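Local coordinates for protein HAD hydrolase, family IA, variant 3 (Entamoeba histolytica, PDB 6W04) that probably acts as a magnesium-dependent hydrolase of the haloacid dehalogenase superfamily, although its substrate is not established, at residues Ile165-Thr170 and Leu204-Phe209; Asp169-Ile174 and Leu197-Cys202. All coordinates share one frame; numbering follows the deposited sequence.

Overall arrangement
Contact 1 and contact 2 start from the same run of chain, sharing Asp-169 and Thr-170, and their centres lie about 9 Å apart. Residues 165-168 end a central strand, and Asp-169, just after it, binds the magnesium ion through OD2 at 2.1 Å, whereas 169-174 carry the chain into the following helix. Their partners, 204-209 and 197-202, belong to the C-terminal part of the fold. The two contacts also touch directly: Glu-168 CB packs 3.6 Å from Ile-174 CD1, and Leu-204 N lies 3.6 Å from Leu-197 CD2. The side chains of Phe-167 and Ile-174 are about 6 Å and 8 Å from that of the magnesium ligand Asp-7.

Contact 1. Residues Ile165-Thr170 and Leu204-Phe209; sequences IVFEDT and LAIHTF. With MG (magnesium ion), chain B; SO4 (sulfate ion), chain D.
The backbones carrying Phe-167 and Ile-206 are not adjacent strands: the nearest CA atoms, those of Phe-167 and Ala-205, are 9.0 Å apart, and no hydrogen bond crosses. The contact is made by side chains. Phe-209 meets Phe-167 in a T-shaped (edge-to-face) stack, with ring centroids 4.9 Å apart and planes at 73°. The approach is well centred, since Phe-209 CE1 stands 3.5 Å above the plane of the Phe-167 ring and over its middle. The opposite face is met by Ile-165 CG2, 4.0 Å above the plane but displaced to the rim, so the ring is held between an aromatic edge and a methyl group. Ile-206 makes a lesser contact, its CD1 lying 4.1 Å from Phe-167 CE2. Its CG1 sits between the backbone N and the carbonyl carbon (chi1 60°), and the extended chain beyond carries CD1 to the phenyl ring.

At the strand end the contacts turn polar. Asp-169 OD2 binds magnesium at 2.1 Å, and two waters share the ion. Water 1 donates to Glu-168 OE1, which also accepts from Asp-169 N through its anti lone pair, at 3.1 Å and 142°. Glu-168 OE2 pairs with Lys-144 in a salt bridge and hydrogen-bonds Tyr-150, so both carboxylate oxygens are gripped and the group is well placed to orient the metal water. The consecutive acidic pair Glu-168/Asp-169 matches the fourth conserved motif of the HAD family; Asp-7 through OD2 and Asn-9 through its backbone O supply further magnesium ligands.

In the parallel sheet, strand 164-168 lies between strands 3-7 and 183-187, and the latter separates it from strand 205-206. Ile-187 of that intervening strand touches both Ile-206 and Phe-209, while Met-217 of helix 214-222 packs on Phe-167.

Contact 2. Residues Asp169-Ile174 and Leu197-Cys202; sequences DTISGI and LQIKGC. With MG (magnesium ion), chain B; SO4 (sulfate ion), chain D.
No ring, amide or other flat side-chain group meets a face or an edge where Ile-174 and Ile-171 face Ile-199 and Cys-202; the contact is made by branched aliphatic groups and one CB. The planar carboxylate of Asp-169, away from this packing, is engaged through its oxygens, with water 2 donating to OD1 at 2.7 Å.

Methyl to methyl, Ile-174 CG2 and Ile-199 CG2 come within 4.0 Å, and the two side chains lie at a slant to each other. In both residues CG2 is opposite the backbone N across the CA-CB bond, which turns these two branches into the interface. Ile-199 CD1, at the end of an extended arm (chi2 169°), reaches Ile-171 CG1 at 4.3 Å. On the other flank Ile-174 CG2 is 4.5 Å from Cys-202 CB, a loose approach. The backbones stay well apart, with CA atoms of Ile-174 and Cys-202 separated by 7.6 Å, and no hydrogen bond crosses.

Each partner has its own internal brace. Residues 199-202 form a type II turn, closed by Cys-202 N to Ile-199 O at 3.1 Å; Gly-201 occupies its third position with a positive phi of 97°. In the other segment Thr-170 is the N-cap of helix 171-180: OG1 accepts from Gly-173 N at 3.0 Å and 149°, and donates to O2 of a sulfate, probably from the crystallisation liquor, at 2.8 Å. The cap thus fixes the hydroxyl while the helix start probably favours an anion nearby.

Strand 164-168 leads through Asp-169 and Thr-170 into helix 171-180 and on to strand 183-187, a beta-alpha-beta crossover between neighbouring parallel strands, as in the Rossmann-like HAD core; the 199-202 turn packs on the helix start.

Contact 1. Residues Ile165-Thr170 and Leu204-Phe209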
loop_
_atom_site.group_PDB
_atom_site.type_symbol
_atom_site.label_atom_id
_atom_site.label_comp_id
_atom_site.label_asym_id
_atom_site.label_seq_id
_atom_site.Cartn_x
_atom_site.Cartn_y
_atom_site.Cartn_z
ATOM N N ILE A 165 2.734 -14.015 5.074
ATOM C CA ILE A 165 3.310 -13.334 3.922
ATOM C C ILE A 165 2.730 -11.928 3.839
ATOM O O ILE A 165 1.524 -11.728 4.024
ATOM C CB ILE A 165 3.029 -14.120 2.627
ATOM C CG1 ILE A 165 3.786 -15.446 2.652
ATOM C CG2 ILE A 165 3.399 -13.280 1.417
ATOM C CD1 ILE A 165 5.324 -15.301 2.542
ATOM N N VAL A 166 3.595 -10.946 3.572
ATOM C CA VAL A 166 3.200 -9.580 3.276
ATOM C C VAL A 166 3.695 -9.232 1.879
ATOM O O VAL A 166 4.872 -9.439 1.567
ATOM C CB VAL A 166 3.756 -8.589 4.312
ATOM C CG1 VAL A 166 3.495 -7.141 3.856
ATOM C CG2 VAL A 166 3.135 -8.869 5.676
ATOM N N PHE A 167 2.787 -8.737 1.033
ATOM C CA PHE A 167 3.119 -8.170 -0.272
ATOM C C PHE A 167 3.184 -6.653 -0.124
ATOM O O PHE A 167 2.229 -6.039 0.355
ATOM C CB PHE A 167 2.073 -8.537 -1.326
ATOM C CG PHE A 167 2.113 -10.001 -1.754
ATOM C CD1 PHE A 167 1.159 -10.897 -1.304
ATOM C CD2 PHE A 167 3.080 -10.447 -2.635
ATOM C CE1 PHE A 167 1.166 -12.233 -1.719
ATOM C CE2 PHE A 167 3.120 -11.780 -3.049
ATOM C CZ PHE A 167 2.156 -12.671 -2.586
ATOM N N GLU A 168 4.300 -6.058 -0.528
ATOM C CA GLU A 168 4.517 -4.637 -0.292
ATOM C C GLU A 168 5.316 -4.072 -1.456
ATOM O O GLU A 168 6.033 -4.808 -2.137
ATOM C CB GLU A 168 5.261 -4.407 1.029
ATOM C CG GLU A 168 4.377 -4.084 2.188
ATOM C CD GLU A 168 3.884 -2.651 2.132
ATOM O OE1 GLU A 168 4.188 -1.943 1.128
ATOM O OE2 GLU A 168 3.204 -2.237 3.097
ATOM N N ASP A 169 5.196 -2.749 -1.675
ATOM C CA ASP A 169 5.845 -2.100 -2.818
ATOM C C ASP A 169 6.820 -0.991 -2.445
ATOM O O ASP A 169 7.455 -0.425 -3.345
ATOM C CB ASP A 169 4.803 -1.515 -3.785
ATOM C CG ASP A 169 4.047 -0.336 -3.195
ATOM O OD1 ASP A 169 4.092 0.770 -3.785
ATOM O OD2 ASP A 169 3.388 -0.523 -2.147
ATOM N N THR A 170 6.956 -0.652 -1.162
ATOM C CA THR A 170 7.821 0.446 -0.755
ATOM C C THR A 170 8.819 -0.003 0.300
ATOM O O THR A 170 8.632 -1.017 0.981
ATOM C CB THR A 170 7.025 1.616 -0.167
ATOM O OG1 THR A 170 6.365 1.161 1.023
ATOM C CG2 THR A 170 5.995 2.133 -1.186
ATOM N N LEU A 204 12.451 -12.224 -2.217
ATOM C CA LEU A 204 11.681 -12.544 -3.405
ATOM C C LEU A 204 10.932 -11.282 -3.801
ATOM O O LEU A 204 10.387 -10.593 -2.939
ATOM C CB LEU A 204 10.702 -13.697 -3.151
ATOM C CG LEU A 204 10.040 -14.296 -4.394
ATOM C CD1 LEU A 204 11.024 -15.165 -5.155
ATOM C CD2 LEU A 204 8.821 -15.103 -4.001
ATOM N N ALA A 205 10.944 -10.960 -5.088
ATOM C CA ALA A 205 10.150 -9.847 -5.587
ATOM C C ALA A 205 9.594 -10.254 -6.941
ATOM O O ALA A 205 10.207 -11.053 -7.654
ATOM C CB ALA A 205 10.982 -8.554 -5.673
ATOM N N ILE A 206 8.404 -9.747 -7.274
ATOM C CA ILE A 206 7.720 -10.134 -8.501
ATOM C C ILE A 206 7.095 -8.908 -9.149
ATOM O O ILE A 206 6.898 -7.865 -8.514
ATOM C CB ILE A 206 6.633 -11.204 -8.261
ATOM C CG1 ILE A 206 5.577 -10.657 -7.293
ATOM C CG2 ILE A 206 7.268 -12.501 -7.768
ATOM C CD1 ILE A 206 4.464 -11.626 -6.943
ATOM N N HIS A 207 6.756 -9.064 -10.434
ATOM C CA HIS A 207 6.112 -7.976 -11.167
ATOM C C HIS A 207 4.607 -7.980 -10.952
ATOM O O HIS A 207 4.007 -6.921 -10.737
ATOM C CB HIS A 207 6.445 -8.060 -12.657
ATOM C CG HIS A 207 7.889 -7.816 -12.961
ATOM N ND1 HIS A 207 8.766 -8.830 -13.287
ATOM C CD2 HIS A 207 8.617 -6.673 -12.969
ATOM C CE1 HIS A 207 9.971 -8.321 -13.488
ATOM N NE2 HIS A 207 9.906 -7.015 -13.303
ATOM N N THR A 208 3.979 -9.158 -11.022
ATOM C CA THR A 208 2.539 -9.308 -10.827
ATOM C C THR A 208 2.261 -10.588 -10.043
ATOM O O THR A 208 3.143 -11.430 -9.853
ATOM C CB THR A 208 1.775 -9.370 -12.153
ATOM O OG1 THR A 208 1.876 -10.695 -12.687
ATOM C CG2 THR A 208 2.323 -8.378 -13.159
ATOM N N PHE A 209 1.004 -10.760 -9.618
ATOM C CA PHE A 209 0.672 -11.958 -8.855
ATOM C C PHE A 209 0.591 -13.215 -9.717
ATOM O O PHE A 209 0.508 -14.314 -9.160
ATOM C CB PHE A 209 -0.624 -11.736 -8.059
ATOM C CG PHE A 209 -0.481 -10.659 -7.015
ATOM C CD1 PHE A 209 -0.004 -10.969 -5.747
ATOM C CD2 PHE A 209 -0.728 -9.329 -7.336
ATOM C CE1 PHE A 209 0.176 -9.975 -4.788
ATOM C CE2 PHE A 209 -0.544 -8.320 -6.392
ATOM C CZ PHE A 209 -0.097 -8.641 -5.116
HETATM MG MG MG B . 2.006 0.573 -1.027
HETATM S S SO4 D . 4.453 3.957 2.823
HETATM O O1 SO4 D . 5.181 4.738 1.825
HETATM O O2 SO4 D . 4.326 2.575 2.366
HETATM O O3 SO4 D . 3.132 4.529 3.048
HETATM O O4 SO4 D . 5.173 4.014 4.086
HETATM O O HOH W 1 3.271 0.415 0.684
HETATM O O HOH W 2 2.824 2.344 -2.055
#

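Contact 2. Residues Asp169-Ile174 and Leu197-Cys202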
loop_
_atom_site.group_PDB
_atom_site.type_symbol
_atom_site.label_atom_id
_atom_site.label_comp_id
_atom_site.label_asym_id
_atom_site.label_seq_id
_atom_site.Cartn_x
_atom_site.Cartn_y
_atom_site.Cartn_z
ATOM N N ASP A 169 5.196 -2.749 -1.675
ATOM C CA ASP A 169 5.845 -2.100 -2.818
ATOM C C ASP A 169 6.820 -0.991 -2.445
ATOM O O ASP A 169 7.455 -0.425 -3.345
ATOM C CB ASP A 169 4.803 -1.515 -3.785
ATOM C CG ASP A 169 4.047 -0.336 -3.195
ATOM O OD1 ASP A 169 4.092 0.770 -3.785
ATOM O OD2 ASP A 169 3.388 -0.523 -2.147
ATOM N N THR A 170 6.956 -0.652 -1.162
ATOM C CA THR A 170 7.821 0.446 -0.755
ATOM C C THR A 170 8.819 -0.003 0.300
ATOM O O THR A 170 8.632 -1.017 0.981
ATOM C CB THR A 170 7.025 1.616 -0.167
ATOM O OG1 THR A 170 6.365 1.161 1.023
ATOM C CG2 THR A 170 5.995 2.133 -1.186
ATOM N N ILE A 171 9.859 0.819 0.450
ATOM C CA ILE A 171 10.870 0.593 1.475
ATOM C C ILE A 171 10.232 0.579 2.863
ATOM O O ILE A 171 10.427 -0.356 3.645
ATOM C CB ILE A 171 11.972 1.661 1.358
ATOM C CG1 ILE A 171 12.691 1.490 0.018
ATOM C CG2 ILE A 171 12.944 1.620 2.567
ATOM C CD1 ILE A 171 13.614 2.650 -0.334
ATOM N N SER A 172 9.451 1.616 3.184
ATOM C CA SER A 172 8.882 1.689 4.529
ATOM C C SER A 172 7.918 0.536 4.785
ATOM O O SER A 172 7.848 0.010 5.903
ATOM C CB SER A 172 8.190 3.038 4.746
ATOM O OG SER A 172 9.141 4.052 5.019
ATOM N N GLY A 173 7.181 0.112 3.759
ATOM C CA GLY A 173 6.253 -0.994 3.948
ATOM C C GLY A 173 6.953 -2.332 4.096
ATOM O O GLY A 173 6.518 -3.194 4.872
ATOM N N ILE A 174 8.047 -2.530 3.359
ATOM C CA ILE A 174 8.832 -3.745 3.563
ATOM C C ILE A 174 9.373 -3.776 4.990
ATOM O O ILE A 174 9.379 -4.821 5.655
ATOM C CB ILE A 174 9.974 -3.835 2.531
ATOM C CG1 ILE A 174 9.439 -4.031 1.104
ATOM C CG2 ILE A 174 10.980 -4.918 2.939
ATOM C CD1 ILE A 174 8.771 -5.324 0.861
ATOM N N LEU A 197 15.224 -6.635 -4.161
ATOM C CA LEU A 197 16.065 -7.696 -3.614
ATOM C C LEU A 197 17.270 -7.147 -2.865
ATOM O O LEU A 197 17.813 -7.843 -2.002
ATOM C CB LEU A 197 16.527 -8.652 -4.735
ATOM C CG LEU A 197 15.417 -9.501 -5.384
ATOM C CD1 LEU A 197 15.947 -10.340 -6.546
ATOM C CD2 LEU A 197 14.722 -10.394 -4.364
ATOM N N GLN A 198 17.697 -5.919 -3.171
ATOM C CA GLN A 198 18.840 -5.345 -2.475
ATOM C C GLN A 198 18.516 -4.949 -1.038
ATOM O O GLN A 198 19.437 -4.580 -0.302
ATOM C CB GLN A 198 19.370 -4.135 -3.248
ATOM C CG GLN A 198 20.051 -4.471 -4.583
ATOM C CD GLN A 198 21.568 -4.552 -4.473
ATOM O OE1 GLN A 198 22.263 -3.535 -4.488
ATOM N NE2 GLN A 198 22.086 -5.764 -4.366
ATOM N N ILE A 199 17.248 -5.035 -0.618
ATOM C CA ILE A 199 16.847 -4.744 0.762
ATOM C C ILE A 199 17.076 -5.976 1.631
ATOM O O ILE A 199 16.623 -7.077 1.295
ATOM C CB ILE A 199 15.371 -4.321 0.824
ATOM C CG1 ILE A 199 15.140 -3.009 0.090
ATOM C CG2 ILE A 199 14.901 -4.206 2.273
ATOM C CD1 ILE A 199 13.648 -2.722 -0.095
ATOM N N LYS A 200 17.751 -5.787 2.768
ATOM C CA LYS A 200 18.050 -6.907 3.660
ATOM C C LYS A 200 16.752 -7.464 4.249
ATOM O O LYS A 200 15.990 -6.735 4.891
ATOM C CB LYS A 200 18.993 -6.457 4.768
ATOM C CG LYS A 200 19.522 -7.594 5.652
ATOM C CD LYS A 200 20.478 -7.069 6.714
ATOM C CE LYS A 200 20.885 -8.171 7.685
ATOM N NZ LYS A 200 21.700 -7.644 8.817
ATOM N N GLY A 201 16.502 -8.759 4.039
ATOM C CA GLY A 201 15.281 -9.392 4.499
ATOM C C GLY A 201 14.197 -9.510 3.447
ATOM O O GLY A 201 13.146 -10.111 3.726
ATOM N N CYS A 202 14.400 -8.937 2.258
ATOM C CA CYS A 202 13.511 -9.150 1.118
ATOM C C CYS A 202 14.211 -10.114 0.174
ATOM O O CYS A 202 15.244 -9.775 -0.412
ATOM C CB CYS A 202 13.180 -7.845 0.399
ATOM S SG CYS A 202 12.121 -8.093 -1.069
HETATM MG MG MG B . 2.006 0.573 -1.027
HETATM S S SO4 D . 4.453 3.957 2.823
HETATM O O1 SO4 D . 5.181 4.738 1.825
HETATM O O2 SO4 D . 4.326 2.575 2.366
HETATM O O3 SO4 D . 3.132 4.529 3.048
HETATM O O4 SO4 D . 5.173 4.014 4.086
HETATM O O HOH W 2 2.824 2.344 -2.055
HETATM O O HOH W 1 3.271 0.415 0.684
#